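Local structure of pesticidial crystal protein CRY2AA (Bacillus thuringiensis serovar kurstaki, 1I5P) at residues A[125-128]-A[129-133]; A[182-185]-A[186-189]. The protein promotes colloid-osmotic lysis by binding to the midgut epithelial cells of dipteran and lepidopteran larvae. All coordinates share one frame; numbering follows the deposited sequence.

Contact 1: residues A[125-128]-A[129-133]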
loop_
_atom_site.group_PDB
_atom_site.type_symbol
_atom_site.label_atom_id
_atom_site.label_comp_id
_atom_site.label_asym_id
_atom_site.label_seq_id
_atom_site.Cartn_x
_atom_site.Cartn_y
_atom_site.Cartn_z
ATOM N N ARG A 125 19.402 15.694 16.943
ATOM C CA ARG A 125 19.316 17.148 16.939
ATOM C C ARG A 125 20.732 17.714 16.964
ATOM O O ARG A 125 21.037 18.679 16.265
ATOM C CB ARG A 125 18.543 17.657 18.159
ATOM C CG ARG A 125 18.519 19.188 18.278
ATOM C CD ARG A 125 17.958 19.618 19.621
ATOM N NE ARG A 125 18.516 18.802 20.692
ATOM C CZ ARG A 125 19.779 18.846 21.110
ATOM N NH1 ARG A 125 20.653 19.687 20.561
ATOM N NH2 ARG A 125 20.175 18.018 22.063
ATOM N N GLU A 126 21.590 17.101 17.774
ATOM C CA GLU A 126 22.980 17.529 17.899
ATOM C C GLU A 126 23.697 17.448 16.556
ATOM O O GLU A 126 24.427 18.368 16.179
ATOM C CB GLU A 126 23.706 16.662 18.937
ATOM C CG GLU A 126 23.296 16.966 20.375
ATOM C CD GLU A 126 23.652 15.851 21.353
ATOM O OE1 GLU A 126 24.103 14.775 20.905
ATOM O OE2 GLU A 126 23.465 16.051 22.573
ATOM N N PHE A 127 23.484 16.349 15.836
ATOM C CA PHE A 127 24.110 16.166 14.532
ATOM C C PHE A 127 23.673 17.242 13.546
ATOM O O PHE A 127 24.511 17.902 12.931
ATOM C CB PHE A 127 23.768 14.799 13.937
ATOM C CG PHE A 127 24.206 14.650 12.503
ATOM C CD1 PHE A 127 25.548 14.472 12.188
ATOM C CD2 PHE A 127 23.283 14.767 11.464
ATOM C CE1 PHE A 127 25.975 14.413 10.860
ATOM C CE2 PHE A 127 23.699 14.712 10.130
ATOM C CZ PHE A 127 25.049 14.535 9.831
ATOM N N ASN A 128 22.364 17.415 13.390
ATOM C CA ASN A 128 21.851 18.411 12.459
ATOM C C ASN A 128 22.279 19.835 12.812
ATOM O O ASN A 128 22.558 20.631 11.919
ATOM C CB ASN A 128 20.327 18.313 12.367
ATOM C CG ASN A 128 19.867 17.051 11.655
ATOM O OD1 ASN A 128 20.441 16.655 10.642
ATOM N ND2 ASN A 128 18.819 16.421 12.177
ATOM N N GLN A 129 22.348 20.147 14.105
ATOM C CA GLN A 129 22.773 21.475 14.537
ATOM C C GLN A 129 24.248 21.681 14.206
ATOM O O GLN A 129 24.659 22.766 13.798
ATOM C CB GLN A 129 22.534 21.658 16.042
ATOM C CG GLN A 129 21.112 22.090 16.374
ATOM C CD GLN A 129 20.792 22.038 17.859
ATOM O OE1 GLN A 129 21.553 21.483 18.657
ATOM N NE2 GLN A 129 19.646 22.599 18.234
ATOM N N GLN A 130 25.040 20.629 14.382
ATOM C CA GLN A 130 26.463 20.686 14.091
ATOM C C GLN A 130 26.679 20.928 12.601
ATOM O O GLN A 130 27.555 21.697 12.204
ATOM C CB GLN A 130 27.139 19.383 14.524
ATOM C CG GLN A 130 27.561 19.374 15.984
ATOM C CD GLN A 130 27.766 17.975 16.537
ATOM O OE1 GLN A 130 28.022 17.030 15.794
ATOM N NE2 GLN A 130 27.666 17.841 17.853
ATOM N N VAL A 131 25.871 20.268 11.778
ATOM C CA VAL A 131 25.964 20.438 10.340
ATOM C C VAL A 131 25.657 21.890 9.995
ATOM O O VAL A 131 26.439 22.553 9.311
ATOM C CB VAL A 131 24.958 19.525 9.592
ATOM C CG1 VAL A 131 24.809 19.979 8.144
ATOM C CG2 VAL A 131 25.433 18.087 9.637
ATOM N N ASP A 132 24.515 22.375 10.471
ATOM C CA ASP A 132 24.087 23.745 10.205
ATOM C C ASP A 132 25.085 24.771 10.731
ATOM O O ASP A 132 25.462 25.706 10.022
ATOM C CB ASP A 132 22.715 24.006 10.836
ATOM C CG ASP A 132 21.626 23.118 10.261
ATOM O OD1 ASP A 132 21.858 22.507 9.198
ATOM O OD2 ASP A 132 20.537 23.039 10.869
ATOM N N ASN A 133 25.505 24.588 11.976
ATOM C CA ASN A 133 26.452 25.496 12.599
ATOM C C ASN A 133 27.739 25.552 11.780
ATOM O O ASN A 133 28.312 26.623 11.574
ATOM C CB ASN A 133 26.759 25.032 14.023
ATOM C CG ASN A 133 27.542 26.055 14.808
ATOM O OD1 ASN A 133 28.599 25.749 15.361
ATOM N ND2 ASN A 133 27.029 27.281 14.864
#

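Contact 2: residues A[182-185]-A[186-189]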
loop_
_atom_site.group_PDB
_atom_site.type_symbol
_atom_site.label_atom_id
_atom_site.label_comp_id
_atom_site.label_asym_id
_atom_site.label_seq_id
_atom_site.Cartn_x
_atom_site.Cartn_y
_atom_site.Cartn_z
ATOM N N ASN A 182 14.106 4.544 9.993
ATOM C CA ASN A 182 13.867 5.663 9.084
ATOM C C ASN A 182 14.927 6.731 9.314
ATOM O O ASN A 182 15.491 7.282 8.372
ATOM C CB ASN A 182 12.496 6.303 9.336
ATOM C CG ASN A 182 11.374 5.606 8.601
ATOM O OD1 ASN A 182 11.607 4.844 7.669
ATOM N ND2 ASN A 182 10.139 5.893 9.002
ATOM N N MET A 183 15.187 7.015 10.583
ATOM C CA MET A 183 16.161 8.029 10.949
ATOM C C MET A 183 17.580 7.680 10.519
ATOM O O MET A 183 18.286 8.517 9.961
ATOM C CB MET A 183 16.110 8.273 12.460
ATOM C CG MET A 183 14.771 8.831 12.939
ATOM S SD MET A 183 14.608 8.805 14.736
ATOM C CE MET A 183 12.926 8.233 14.946
ATOM N N HIS A 184 17.997 6.445 10.770
ATOM C CA HIS A 184 19.344 6.018 10.402
ATOM C C HIS A 184 19.559 5.991 8.887
ATOM O O HIS A 184 20.568 6.499 8.386
ATOM C CB HIS A 184 19.643 4.628 10.979
ATOM C CG HIS A 184 21.085 4.231 10.877
ATOM N ND1 HIS A 184 21.510 2.927 11.028
ATOM C CD2 HIS A 184 22.199 4.964 10.638
ATOM C CE1 HIS A 184 22.821 2.875 10.881
ATOM N NE2 HIS A 184 23.266 4.096 10.644
ATOM N N LEU A 185 18.617 5.396 8.158
ATOM C CA LEU A 185 18.737 5.302 6.707
ATOM C C LEU A 185 18.655 6.672 6.048
ATOM O O LEU A 185 19.334 6.924 5.048
ATOM C CB LEU A 185 17.662 4.369 6.144
ATOM C CG LEU A 185 17.859 2.882 6.471
ATOM C CD1 LEU A 185 16.703 2.062 5.907
ATOM C CD2 LEU A 185 19.184 2.400 5.890
ATOM N N SER A 186 17.831 7.552 6.616
ATOM C CA SER A 186 17.680 8.907 6.094
ATOM C C SER A 186 19.007 9.637 6.287
ATOM O O SER A 186 19.443 10.406 5.423
ATOM C CB SER A 186 16.571 9.649 6.842
ATOM O OG SER A 186 15.297 9.073 6.577
ATOM N N PHE A 187 19.624 9.386 7.442
ATOM C CA PHE A 187 20.910 9.967 7.818
ATOM C C PHE A 187 21.971 9.559 6.802
ATOM O O PHE A 187 22.712 10.395 6.284
ATOM C CB PHE A 187 21.301 9.470 9.221
ATOM C CG PHE A 187 22.776 9.566 9.520
ATOM C CD1 PHE A 187 23.373 10.799 9.779
ATOM C CD2 PHE A 187 23.572 8.421 9.532
ATOM C CE1 PHE A 187 24.739 10.894 10.046
ATOM C CE2 PHE A 187 24.944 8.508 9.800
ATOM C CZ PHE A 187 25.526 9.751 10.056
ATOM N N ILE A 188 22.037 8.265 6.521
ATOM C CA ILE A 188 22.995 7.734 5.563
ATOM C C ILE A 188 22.792 8.359 4.182
ATOM O O ILE A 188 23.749 8.779 3.535
ATOM C CB ILE A 188 22.870 6.198 5.476
ATOM C CG1 ILE A 188 23.307 5.585 6.813
ATOM C CG2 ILE A 188 23.705 5.657 4.311
ATOM C CD1 ILE A 188 22.972 4.103 6.972
ATOM N N ARG A 189 21.541 8.435 3.744
ATOM C CA ARG A 189 21.229 9.026 2.451
ATOM C C ARG A 189 21.655 10.494 2.432
ATOM O O ARG A 189 22.138 10.990 1.418
ATOM C CB ARG A 189 19.726 8.922 2.163
ATOM C CG ARG A 189 19.325 9.312 0.741
ATOM C CD ARG A 189 17.813 9.306 0.592
ATOM N NE ARG A 189 17.365 9.438 -0.795
ATOM C CZ ARG A 189 16.803 10.530 -1.301
ATOM N NH1 ARG A 189 16.622 11.602 -0.541
ATOM N NH2 ARG A 189 16.392 10.541 -2.561
#

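Contact 1: residues A[125-128]-A[129-133]
Arg125 and Gln129 cross one turn apart on helix 107-135, an i to i+4 pair on a helix of the N-terminal helical bundle, the domain that in this toxin family is associated with pore formation. Following Gln129 outward, its CB and CG pass close to the carbonyl oxygen of Arg125, which also accepts the helical bond from Gln129 N. Next along, Gln129 CD lies 3.7 Å from Arg125 CG and 3.6 Å from Arg125 NH1. The two ends of the amide meet different parts of the arginine: NE2 lies 3.6 Å from Arg125 CG, alongside the aliphatic part, while OE1 takes a weak bond from Arg125 NH1 at 2.8 Å. That N-H points well off line, at 127°, and the guanidinium and amide planes are turned 55° apart, although OE1 sits at the guanidinium edge. The arginine runs extended to CD and then bends at chi3 (44°), which brings NH1 round to OE1.

Asp132 turns its carboxylate to Arg72 in a salt bridge, and Asn128 OD1 takes a weak bond from the same arginine. On the buried flank, helix 145-160 packs against Phe127 through Val150 and Met153. Val131 CG2 lies over one face of the Phe127 ring in a CH-pi contact, 3.9 Å from the centroid and offset toward the rim, where Phe127 CZ is 3.6 Å from Val131 CG2.

Contact 2: residues A[182-185]-A[186-189]
The imidazole of His184 carries Ile188 on one face and Phe187 at its edge. Ile188 CD1 stands above the ring, offset toward the rim and 3.9 Å from the centroid in a CH-pi contact, with NE2 and CD2 the ring atoms it approaches most closely. Phe187 CD2 comes in near the imidazole plane, 3.9 Å from His184 CD2. The phenylalanine ring in turn has His184 O at its own edge, 3.7 Å from Phe187 CD2. Ile188 gets its methyl over the histidine by running CG1 back past His184 O, with CG1 anti to its own carbonyl carbon (chi1 -67°) and the chain extended to CD1.

All this lies on helix 170-193, buried within the N-terminal helical bundle of the delta endotoxin fold. Phe157 of helix 145-160 stacks on the His184 ring, and ND1 is hydrogen-bonded to Tyr219 of helix 202-232, which ties the imidazole to helices beyond its own.

Ser186 turns its hydroxyl back onto the preceding turn. OG donates to Asn182 O at 2.5 Å, while Ser186 N donates to the same oxygen at 2.9 Å; the two donors arrive from opposite faces of the carbonyl plane, giving that buried acceptor a double grip. Arg189 extends away from this turn, and its guanidinium group donates to the backbone oxygens of Phe262, Tyr264 and Gly70.

Contacts 1 and 2 are short lengths, each of two turns or a little more, of two different helices in the same N-terminal bundle, their centres about 15 Å apart. They meet through aromatic side chains: Phe127 of helix 107-135 and Phe187 of helix 170-193 pack edge-to-face, with Phe127 CZ 3.7 Å from Phe187 CE1. Both rings also touch Met153 of helix 145-160 and Leu74 of helix 74-81, so helices 74-81 and 145-160 both pack against the junction. Contact 2 is wholly buried, about 22 Å from the centre of the chain, whereas contact 1 lies about 34 Å out and its Arg125-Gln129 pair is at least partly exposed.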